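Long-range contacts in ABC transporter substrate-binding protein (Rhizobium radiobacter, PDB 6TFX), which binds the mannityl-opine mannopinic acid as the solute-binding protein of an ABC import system: residues 398-402 / 412-418; 249-255 / 381-387. All coordinates share one frame; numbering follows the deposited sequence.

Contact 1 (398-402 / 412-418); sequences QFYHS and VVNFSHC. With MG (magnesium ion), chain G.
Phe399 and Val413 meet where the C-terminal end of helix 392-400 rests on the irregular loop 412-418, which makes an inverse gamma turn centred on Asn414. Val413 turns its CG2 methyl onto the middle of the Phe399 ring, 3.4 Å from the centroid and 6° off the normal, a face-on CH-pi contact. The backbone fastens the same spot, Val413 N donating to Gln398 O at 3.0 Å. From the centre of the turn, the Asn414 side chain reaches past the last helical residues with CG anti to its backbone N (chi1 179°). Three bonds fix the rotation of its amide. ND2 donates to His401 O at 2.9 Å, from above that carbonyl's plane, and to Cys418 O at 3.0 Å, on a lone pair; OD1 takes Cys418 N at 3.0 Å, also on a lone pair. These bonds fold the loop back toward its own Cys418 while tying it to His401, the first residue past the helix. A water links Phe399 O to Ser416 N. Cys418 then points to the helix, its SG 4.0 Å from Tyr400 CB, and the same sulfur binds the magnesium ion, which Cys453 SG also ligates, at an SG-to-magnesium distance of 2.2 Å.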
ATOM      1  N   GLN A 398     -12.203   1.513  -2.193  1.00 13.15           N
ATOM      2  CA  GLN A 398     -11.599   1.777  -0.877  1.00 13.34           C
ATOM      3  C   GLN A 398     -11.530   3.247  -0.486  1.00 16.32           C
ATOM      4  O   GLN A 398     -11.721   3.590   0.691  1.00 14.73           O
ATOM      5  CB  GLN A 398     -10.201   1.135  -0.844  1.00 14.53           C
ATOM      6  CG  GLN A 398     -10.302  -0.405  -0.989  1.00 16.22           C
ATOM      7  CD  GLN A 398      -8.958  -1.065  -0.894  1.00 21.70           C
ATOM      8  OE1 GLN A 398      -8.068  -0.597  -0.202  1.00 19.88           O
ATOM      9  NE2 GLN A 398      -8.809  -2.199  -1.565  1.00 20.39           N
ATOM     10  N   PHE A 399     -11.222   4.108  -1.457  1.00 13.23           N
ATOM     11  CA  PHE A 399     -11.057   5.532  -1.151  1.00 13.16           C
ATOM     12  C   PHE A 399     -12.314   6.371  -1.384  1.00 16.58           C
ATOM     13  O   PHE A 399     -12.404   7.469  -0.791  1.00 16.39           O
ATOM     14  CB  PHE A 399      -9.945   6.109  -2.024  1.00 13.48           C
ATOM     15  CG  PHE A 399      -8.569   5.727  -1.569  1.00 13.08           C
ATOM     16  CD1 PHE A 399      -7.904   6.487  -0.599  1.00 16.11           C
ATOM     17  CD2 PHE A 399      -7.948   4.584  -2.068  1.00 14.20           C
ATOM     18  CE1 PHE A 399      -6.620   6.126  -0.165  1.00 17.03           C
ATOM     19  CE2 PHE A 399      -6.678   4.194  -1.601  1.00 16.41           C
ATOM     20  CZ  PHE A 399      -6.008   4.988  -0.677  1.00 15.46           C
ATOM     21  N   TYR A 400     -13.239   5.937  -2.262  1.00 15.31           N
ATOM     22  CA  TYR A 400     -14.332   6.812  -2.645  1.00 14.93           C
ATOM     23  C   TYR A 400     -15.762   6.260  -2.531  1.00 17.02           C
ATOM     24  O   TYR A 400     -16.686   7.066  -2.667  1.00 17.51           O
ATOM     25  CB  TYR A 400     -14.104   7.329  -4.086  1.00 14.96           C
ATOM     26  CG  TYR A 400     -12.716   7.897  -4.298  1.00 13.38           C
ATOM     27  CD1 TYR A 400     -12.260   8.987  -3.551  1.00 14.81           C
ATOM     28  CD2 TYR A 400     -11.841   7.329  -5.228  1.00 14.28           C
ATOM     29  CE1 TYR A 400     -10.972   9.492  -3.723  1.00 15.71           C
ATOM     30  CE2 TYR A 400     -10.551   7.826  -5.404  1.00 14.46           C
ATOM     31  CZ  TYR A 400     -10.107   8.881  -4.623  1.00 15.09           C
ATOM     32  OH  TYR A 400      -8.834   9.376  -4.791  1.00 16.88           O
ATOM     33  N   HIS A 401     -15.960   4.943  -2.304  1.00 14.25           N
ATOM     34  CA  HIS A 401     -17.340   4.443  -2.179  1.00 14.52           C
ATOM     35  C   HIS A 401     -17.836   4.777  -0.771  1.00 16.74           C
ATOM     36  O   HIS A 401     -17.054   4.679   0.178  1.00 15.75           O
ATOM     37  CB  HIS A 401     -17.389   2.938  -2.421  1.00 16.07           C
ATOM     38  CG  HIS A 401     -18.786   2.407  -2.492  1.00 19.25           C
ATOM     39  ND1 HIS A 401     -19.539   2.190  -1.348  1.00 20.45           N
ATOM     40  CD2 HIS A 401     -19.550   2.133  -3.575  1.00 20.73           C
ATOM     41  CE1 HIS A 401     -20.717   1.740  -1.769  1.00 20.23           C
ATOM     42  NE2 HIS A 401     -20.766   1.683  -3.100  1.00 20.66           N
ATOM     43  N   SER A 402     -19.099   5.204  -0.629  1.00 15.83           N
ATOM     44  CA  SER A 402     -19.568   5.620   0.703  1.00 16.35           C
ATOM     45  C   SER A 402     -19.474   4.521   1.782  1.00 19.33           C
ATOM     46  O   SER A 402     -19.386   4.856   2.977  1.00 19.90           O
ATOM     47  CB  SER A 402     -20.984   6.192   0.643  1.00 21.40           C
ATOM     48  OG  SER A 402     -21.874   5.122   0.406  1.00 21.77           O
ATOM     49  N   VAL A 412     -12.843   2.023   5.190  1.00 16.04           N
ATOM     50  CA  VAL A 412     -11.549   1.648   4.653  1.00 13.67           C
ATOM     51  C   VAL A 412     -10.700   2.926   4.680  1.00 18.33           C
ATOM     52  O   VAL A 412     -10.196   3.302   5.756  1.00 16.23           O
ATOM     53  CB  VAL A 412     -11.571   0.923   3.285  1.00 16.52           C
ATOM     54  CG1 VAL A 412     -10.229   0.243   3.022  1.00 16.44           C
ATOM     55  CG2 VAL A 412     -12.700  -0.110   3.216  1.00 17.46           C
ATOM     56  N   VAL A 413     -10.604   3.626   3.523  1.00 14.93           N
ATOM     57  CA  VAL A 413      -9.778   4.840   3.467  1.00 13.24           C
ATOM     58  C   VAL A 413     -10.516   5.986   2.738  1.00 15.78           C
ATOM     59  O   VAL A 413      -9.862   6.836   2.116  1.00 15.83           O
ATOM     60  CB  VAL A 413      -8.377   4.556   2.861  1.00 17.24           C
ATOM     61  CG1 VAL A 413      -7.471   3.856   3.876  1.00 18.39           C
ATOM     62  CG2 VAL A 413      -8.475   3.722   1.587  1.00 16.86           C
ATOM     63  N   ASN A 414     -11.864   6.053   2.907  1.00 13.74           N
ATOM     64  CA  ASN A 414     -12.628   7.128   2.279  1.00 13.64           C
ATOM     65  C   ASN A 414     -12.633   8.283   3.272  1.00 15.02           C
ATOM     66  O   ASN A 414     -13.597   8.489   4.028  1.00 15.40           O
ATOM     67  CB  ASN A 414     -14.027   6.679   1.863  1.00 13.43           C
ATOM     68  CG  ASN A 414     -14.867   7.771   1.226  1.00 18.13           C
ATOM     69  OD1 ASN A 414     -14.464   8.957   1.159  1.00 16.87           O
ATOM     70  ND2 ASN A 414     -16.074   7.386   0.753  1.00 17.02           N
ATOM     71  N   PHE A 415     -11.536   9.024   3.255  1.00 14.37           N
ATOM     72  CA  PHE A 415     -11.360  10.178   4.159  1.00 14.11           C
ATOM     73  C   PHE A 415     -12.167  11.381   3.730  1.00 17.82           C
ATOM     74  O   PHE A 415     -12.417  12.265   4.555  1.00 18.82           O
ATOM     75  CB  PHE A 415      -9.888  10.586   4.197  1.00 14.63           C
ATOM     76  CG  PHE A 415      -9.005   9.471   4.707  1.00 15.21           C
ATOM     77  CD1 PHE A 415      -9.074   9.060   6.038  1.00 16.56           C
ATOM     78  CD2 PHE A 415      -8.105   8.834   3.859  1.00 16.53           C
ATOM     79  CE1 PHE A 415      -8.267   8.017   6.505  1.00 18.42           C
ATOM     80  CE2 PHE A 415      -7.278   7.815   4.338  1.00 19.04           C
ATOM     81  CZ  PHE A 415      -7.388   7.395   5.645  1.00 16.73           C
ATOM     82  N   SER A 416     -12.522  11.458   2.442  1.00 15.77           N
ATOM     83  CA  SER A 416     -13.279  12.608   1.939  1.00 15.33           C
ATOM     84  C   SER A 416     -14.757  12.505   2.248  1.00 19.15           C
ATOM     85  O   SER A 416     -15.471  13.501   2.117  1.00 19.19           O
ATOM     86  CB  SER A 416     -13.081  12.747   0.430  1.00 17.87           C
ATOM     87  OG  SER A 416     -13.632  11.618  -0.227  1.00 17.19           O
ATOM     88  N   HIS A 417     -15.236  11.297   2.635  1.00 16.91           N
ATOM     89  CA  HIS A 417     -16.662  11.039   2.862  1.00 16.28           C
ATOM     90  C   HIS A 417     -17.445  11.164   1.538  1.00 21.90           C
ATOM     91  O   HIS A 417     -18.626  11.518   1.514  1.00 21.04           O
ATOM     92  CB  HIS A 417     -17.234  11.902   4.006  1.00 17.16           C
ATOM     93  CG  HIS A 417     -16.604  11.568   5.326  1.00 20.98           C
ATOM     94  ND1 HIS A 417     -17.304  10.886   6.302  1.00 22.74           N
ATOM     95  CD2 HIS A 417     -15.363  11.845   5.798  1.00 22.42           C
ATOM     96  CE1 HIS A 417     -16.459  10.729   7.314  1.00 22.20           C
ATOM     97  NE2 HIS A 417     -15.289  11.307   7.072  1.00 22.06           N
ATOM     98  N   CYS A 418     -16.755  10.823   0.426  1.00 19.55           N
ATOM     99  CA  CYS A 418     -17.307  10.857  -0.932  1.00 19.12           C
ATOM    100  C   CYS A 418     -18.497   9.874  -1.014  1.00 21.06           C
ATOM    101  O   CYS A 418     -18.438   8.777  -0.448  1.00 20.85           O
ATOM    102  CB  CYS A 418     -16.203  10.473  -1.914  1.00 19.02           C
ATOM    103  SG  CYS A 418     -16.734  10.343  -3.649  1.00 24.41           S
TER
HETATM  104 MG    MG G 605     -16.836  12.495  -3.692  1.00 12.12          MG
HETATM  105  O   HOH W   1     -11.484   9.915  -0.000  1.00 14.96           O

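Contact 2 (249-255 / 381-387); sequences ELNLLHI and IVLYGAA. With N72 ((2~{R})-2-[[(3~{R},4~{R},5~{S})-3,4,5,6-tetrakis(oxidanyl)-2-oxidanylidene-hexyl]amino]pentanedioic acid), chain C.
Glu249 lays its CB and CG along the backbone of Ala386 and Ala387 and sends its carboxylate on to the bound mannopinic acid. Its two oxygens divide the work: OE1 accepts the ligand hydroxyl OAD at 3.0 Å, while OE2 accepts the ligand nitrogen N at 2.7 Å. A water, donating to Glu249 OE2 at 2.7 Å and accepting from Ala387 N, braces the carboxylate from the residue just past strand 381-386. Tyr384 grips the other end of the ligand. A chi1 of -158° swings its ring away from its own backbone N toward the ligand, whose carboxylate oxygen OE2 lies at the edge of the ring, in its plane, and accepts from OH at 2.6 Å; Arg375 bonds the same hydroxyl. Asn251 and Gly385, a directly facing non-hydrogen-bonded pair, also line the pocket.

One step further out, His254 lies beside the base of Tyr384, its CD2 3.9 Å from Tyr384 CB. A second water sits in the plane of the His254 ring, 3.0 Å from NE2, and donates to Tyr384 O. That carbonyl also accepts Leu252 N, so two donors fix it. On the sheet face shared with Asn251, Leu253 CD2 packs on Ile381 CG2 at 3.9 Å and also touches Leu383, under helix 340-353. Six backbone hydrogen bonds, two each for Leu250-Ala386, Leu252-Tyr384 and His254-Val382, set the register; the bond from His254 N to Val382 O is nearly straight (172°) at 2.8 Å.

Strand 249-255 is flanked on its other side by strand 454-467, and Asn460 of that strand likewise bonds the ligand. The whole is an antiparallel ladder in the mixed sheet of a family 5 periplasmic solute-binding protein, its end forming part of the opine pocket.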
ATOM      1  N   GLU A 249       2.936   4.991  -6.088  1.00 14.58           N
ATOM      2  CA  GLU A 249       1.884   5.288  -5.113  1.00 13.57           C
ATOM      3  C   GLU A 249       1.354   6.693  -5.389  1.00 17.10           C
ATOM      4  O   GLU A 249       2.152   7.631  -5.497  1.00 16.98           O
ATOM      5  CB  GLU A 249       2.475   5.236  -3.690  1.00 15.04           C
ATOM      6  CG  GLU A 249       2.955   3.846  -3.319  1.00 15.32           C
ATOM      7  CD  GLU A 249       3.495   3.830  -1.904  1.00 23.40           C
ATOM      8  OE1 GLU A 249       4.661   4.240  -1.707  1.00 21.16           O
ATOM      9  OE2 GLU A 249       2.745   3.427  -0.989  1.00 19.96           O
ATOM     10  N   LEU A 250       0.032   6.834  -5.549  1.00 14.54           N
ATOM     11  CA  LEU A 250      -0.548   8.152  -5.830  1.00 13.65           C
ATOM     12  C   LEU A 250      -0.859   8.877  -4.544  1.00 16.77           C
ATOM     13  O   LEU A 250      -1.554   8.319  -3.677  1.00 14.65           O
ATOM     14  CB  LEU A 250      -1.857   8.006  -6.636  1.00 13.59           C
ATOM     15  CG  LEU A 250      -2.701   9.264  -6.905  1.00 17.81           C
ATOM     16  CD1 LEU A 250      -1.930  10.329  -7.668  1.00 17.65           C
ATOM     17  CD2 LEU A 250      -3.969   8.905  -7.638  1.00 17.40           C
ATOM     18  N   ASN A 251      -0.418  10.151  -4.470  1.00 15.93           N
ATOM     19  CA  ASN A 251      -0.674  11.024  -3.334  1.00 15.61           C
ATOM     20  C   ASN A 251      -1.845  11.920  -3.685  1.00 16.34           C
ATOM     21  O   ASN A 251      -1.854  12.501  -4.777  1.00 15.79           O
ATOM     22  CB  ASN A 251       0.551  11.911  -3.079  1.00 14.47           C
ATOM     23  CG  ASN A 251       1.808  11.087  -2.948  1.00 18.05           C
ATOM     24  OD1 ASN A 251       2.713  11.131  -3.815  1.00 18.84           O
ATOM     25  ND2 ASN A 251       1.861  10.287  -1.904  1.00 13.17           N
ATOM     26  N   LEU A 252      -2.822  12.023  -2.790  1.00 13.79           N
ATOM     27  CA  LEU A 252      -3.959  12.914  -3.020  1.00 13.53           C
ATOM     28  C   LEU A 252      -4.231  13.679  -1.751  1.00 16.35           C
ATOM     29  O   LEU A 252      -3.941  13.157  -0.661  1.00 13.47           O
ATOM     30  CB  LEU A 252      -5.237  12.124  -3.306  1.00 13.68           C
ATOM     31  CG  LEU A 252      -5.266  11.338  -4.618  1.00 16.56           C
ATOM     32  CD1 LEU A 252      -5.321   9.828  -4.341  1.00 16.69           C
ATOM     33  CD2 LEU A 252      -6.468  11.752  -5.443  1.00 18.04           C
ATOM     34  N   LEU A 253      -4.880  14.848  -1.878  1.00 13.92           N
ATOM     35  CA  LEU A 253      -5.438  15.566  -0.723  1.00 14.52           C
ATOM     36  C   LEU A 253      -6.900  15.138  -0.717  1.00 16.83           C
ATOM     37  O   LEU A 253      -7.664  15.538  -1.616  1.00 15.73           O
ATOM     38  CB  LEU A 253      -5.380  17.095  -0.952  1.00 15.08           C
ATOM     39  CG  LEU A 253      -3.996  17.690  -0.944  1.00 17.45           C
ATOM     40  CD1 LEU A 253      -4.030  19.122  -1.507  1.00 17.64           C
ATOM     41  CD2 LEU A 253      -3.443  17.695   0.484  1.00 16.96           C
ATOM     42  N   HIS A 254      -7.297  14.290   0.268  1.00 13.37           N
ATOM     43  CA  HIS A 254      -8.685  13.849   0.419  1.00 13.24           C
ATOM     44  C   HIS A 254      -9.334  14.879   1.323  1.00 17.68           C
ATOM     45  O   HIS A 254      -8.883  15.055   2.455  1.00 16.71           O
ATOM     46  CB  HIS A 254      -8.751  12.483   1.099  1.00 13.15           C
ATOM     47  CG  HIS A 254      -8.132  11.420   0.254  1.00 15.19           C
ATOM     48  ND1 HIS A 254      -8.877  10.727  -0.693  1.00 16.86           N
ATOM     49  CD2 HIS A 254      -6.853  10.978   0.228  1.00 16.25           C
ATOM     50  CE1 HIS A 254      -8.026   9.893  -1.281  1.00 16.20           C
ATOM     51  NE2 HIS A 254      -6.798   9.992  -0.763  1.00 16.17           N
ATOM     52  N   ILE A 255     -10.362  15.564   0.828  1.00 13.70           N
ATOM     53  CA  ILE A 255     -10.991  16.657   1.604  1.00 12.82           C
ATOM     54  C   ILE A 255     -12.284  16.144   2.217  1.00 15.24           C
ATOM     55  O   ILE A 255     -13.146  15.676   1.469  1.00 14.82           O
ATOM     56  CB  ILE A 255     -11.294  17.878   0.678  1.00 15.44           C
ATOM     57  CG1 ILE A 255      -9.996  18.435   0.004  1.00 15.45           C
ATOM     58  CG2 ILE A 255     -12.049  18.981   1.455  1.00 16.65           C
ATOM     59  CD1 ILE A 255     -10.387  19.390  -1.237  1.00 16.92           C
ATOM     60  N   ILE A 381      -8.497  17.471   6.129  1.00 13.86           N
ATOM     61  CA  ILE A 381      -7.919  17.110   4.842  1.00 13.54           C
ATOM     62  C   ILE A 381      -6.867  16.078   5.181  1.00 14.63           C
ATOM     63  O   ILE A 381      -6.183  16.223   6.178  1.00 15.87           O
ATOM     64  CB  ILE A 381      -7.276  18.323   4.126  1.00 16.68           C
ATOM     65  CG1 ILE A 381      -8.321  19.440   3.881  1.00 17.51           C
ATOM     66  CG2 ILE A 381      -6.651  17.869   2.767  1.00 17.93           C
ATOM     67  CD1 ILE A 381      -7.620  20.835   3.416  1.00 22.30           C
ATOM     68  N   VAL A 382      -6.732  15.051   4.349  1.00 13.79           N
ATOM     69  CA  VAL A 382      -5.760  13.984   4.579  1.00 13.28           C
ATOM     70  C   VAL A 382      -4.887  13.832   3.349  1.00 15.61           C
ATOM     71  O   VAL A 382      -5.411  13.549   2.269  1.00 15.33           O
ATOM     72  CB  VAL A 382      -6.503  12.641   4.904  1.00 15.30           C
ATOM     73  CG1 VAL A 382      -5.511  11.476   4.995  1.00 14.69           C
ATOM     74  CG2 VAL A 382      -7.332  12.748   6.200  1.00 15.78           C
ATOM     75  N   LEU A 383      -3.571  14.010   3.502  1.00 13.79           N
ATOM     76  CA  LEU A 383      -2.632  13.799   2.394  1.00 12.75           C
ATOM     77  C   LEU A 383      -2.205  12.315   2.547  1.00 14.13           C
ATOM     78  O   LEU A 383      -1.434  11.981   3.468  1.00 13.91           O
ATOM     79  CB  LEU A 383      -1.423  14.758   2.527  1.00 13.71           C
ATOM     80  CG  LEU A 383      -0.281  14.474   1.537  1.00 19.10           C
ATOM     81  CD1 LEU A 383      -0.750  14.648   0.106  1.00 18.13           C
ATOM     82  CD2 LEU A 383       0.923  15.355   1.849  1.00 19.18           C
ATOM     83  N   TYR A 384      -2.702  11.450   1.661  1.00 13.65           N
ATOM     84  CA  TYR A 384      -2.466  10.009   1.756  1.00 12.62           C
ATOM     85  C   TYR A 384      -1.840   9.569   0.425  1.00 15.54           C
ATOM     86  O   TYR A 384      -2.255  10.033  -0.647  1.00 14.91           O
ATOM     87  CB  TYR A 384      -3.822   9.303   1.919  1.00 14.01           C
ATOM     88  CG  TYR A 384      -3.736   7.921   2.531  1.00 12.63           C
ATOM     89  CD1 TYR A 384      -3.722   7.751   3.919  1.00 13.30           C
ATOM     90  CD2 TYR A 384      -3.670   6.781   1.725  1.00 13.28           C
ATOM     91  CE1 TYR A 384      -3.662   6.478   4.487  1.00 13.62           C
ATOM     92  CE2 TYR A 384      -3.589   5.506   2.283  1.00 14.31           C
ATOM     93  CZ  TYR A 384      -3.546   5.363   3.667  1.00 13.99           C
ATOM     94  OH  TYR A 384      -3.539   4.123   4.251  1.00 14.43           O
ATOM     95  N   GLY A 385      -0.886   8.648   0.494  1.00 13.48           N
ATOM     96  CA  GLY A 385      -0.242   8.154  -0.721  1.00 12.81           C
ATOM     97  C   GLY A 385      -0.266   6.643  -0.729  1.00 14.88           C
ATOM     98  O   GLY A 385       0.231   6.015   0.213  1.00 15.44           O
ATOM     99  N   ALA A 386      -0.839   6.040  -1.773  1.00 12.39           N
ATOM    100  CA  ALA A 386      -0.923   4.572  -1.801  1.00 13.70           C
ATOM    101  C   ALA A 386      -1.200   4.082  -3.204  1.00 15.32           C
ATOM    102  O   ALA A 386      -1.645   4.850  -4.063  1.00 15.00           O
ATOM    103  CB  ALA A 386      -2.070   4.103  -0.910  1.00 15.15           C
ATOM    104  N   ALA A 387      -0.970   2.780  -3.398  1.00 13.72           N
ATOM    105  CA  ALA A 387      -1.359   2.068  -4.613  1.00 12.50           C
ATOM    106  C   ALA A 387      -2.159   0.841  -4.177  1.00 15.71           C
ATOM    107  O   ALA A 387      -2.011   0.373  -3.037  1.00 16.18           O
ATOM    108  CB  ALA A 387      -0.147   1.637  -5.443  1.00 13.93           C
TER
HETATM  109  OAB N72 C 601       6.297  11.600  -1.129  1.00 21.50           O
HETATM  110  CAF N72 C 601       5.116  10.787  -0.984  1.00 20.18           C
HETATM  111  CAG N72 C 601       5.148   9.677   0.120  1.00 24.02           C
HETATM  112  OAC N72 C 601       6.430   9.396   0.582  1.00 19.48           O
HETATM  113  CAH N72 C 601       4.206   8.524  -0.229  1.00 18.82           C
HETATM  114  OAM N72 C 601       3.690   8.362  -1.495  1.00 15.25           O
HETATM  115  CAI N72 C 601       4.290   7.021  -0.043  1.00 24.60           C
HETATM  116  OAD N72 C 601       5.629   6.584  -0.115  1.00 17.85           O
HETATM  117  CAJ N72 C 601       3.443   6.540   1.110  1.00 17.64           C
HETATM  118  OAE N72 C 601       2.461   7.244   1.459  1.00 16.87           O
HETATM  119  CAK N72 C 601       3.826   5.240   1.872  1.00 16.54           C
HETATM  120  N   N72 C 601       2.866   4.189   1.625  1.00 16.42           N
HETATM  121  CA  N72 C 601       2.048   3.662   2.650  1.00 24.14           C
HETATM  122  C   N72 C 601       1.961   4.402   3.955  1.00 18.56           C
HETATM  123  O   N72 C 601       1.157   5.313   4.402  1.00 16.41           O
HETATM  124  CB  N72 C 601       0.716   3.192   2.056  1.00 20.82           C
HETATM  125  CG  N72 C 601      -0.515   3.086   2.957  1.00 16.80           C
HETATM  126  CD  N72 C 601      -1.517   2.027   2.493  1.00 18.84           C
HETATM  127  OE1 N72 C 601      -1.146   0.983   1.866  1.00 17.16           O
HETATM  128  OE2 N72 C 601      -2.728   2.198   2.759  1.00 16.65           O
HETATM  129  OXT N72 C 601       2.872   3.872   4.618  1.00 17.33           O
HETATM  130  O   HOH W   2       0.880   1.597  -1.618  1.00 18.09           O
HETATM  131  O   HOH W   3      -4.387   8.306  -1.514  1.00 15.73           O

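How the contacts relate
From the N terminus, strand 240-255 comes first and waits about 125 residues, through several helices including 340-353, until strand 381-386 pairs with it and contact 2 closes that long loop. A short connection then leads into helix 392-400, and contact 1 closes a loop of only nine residues just beyond it. The two lie in series, neither nested nor crossed, with centres about 11 Å apart. They nevertheless touch: Phe399 brings its ring alongside both His254 and Tyr384, and Ser416 packs on the backbone of Ile255. Helix 392-400 and its following loop thus cover one face of the ligand-binding ladder and connect it to the two-cysteine magnesium site.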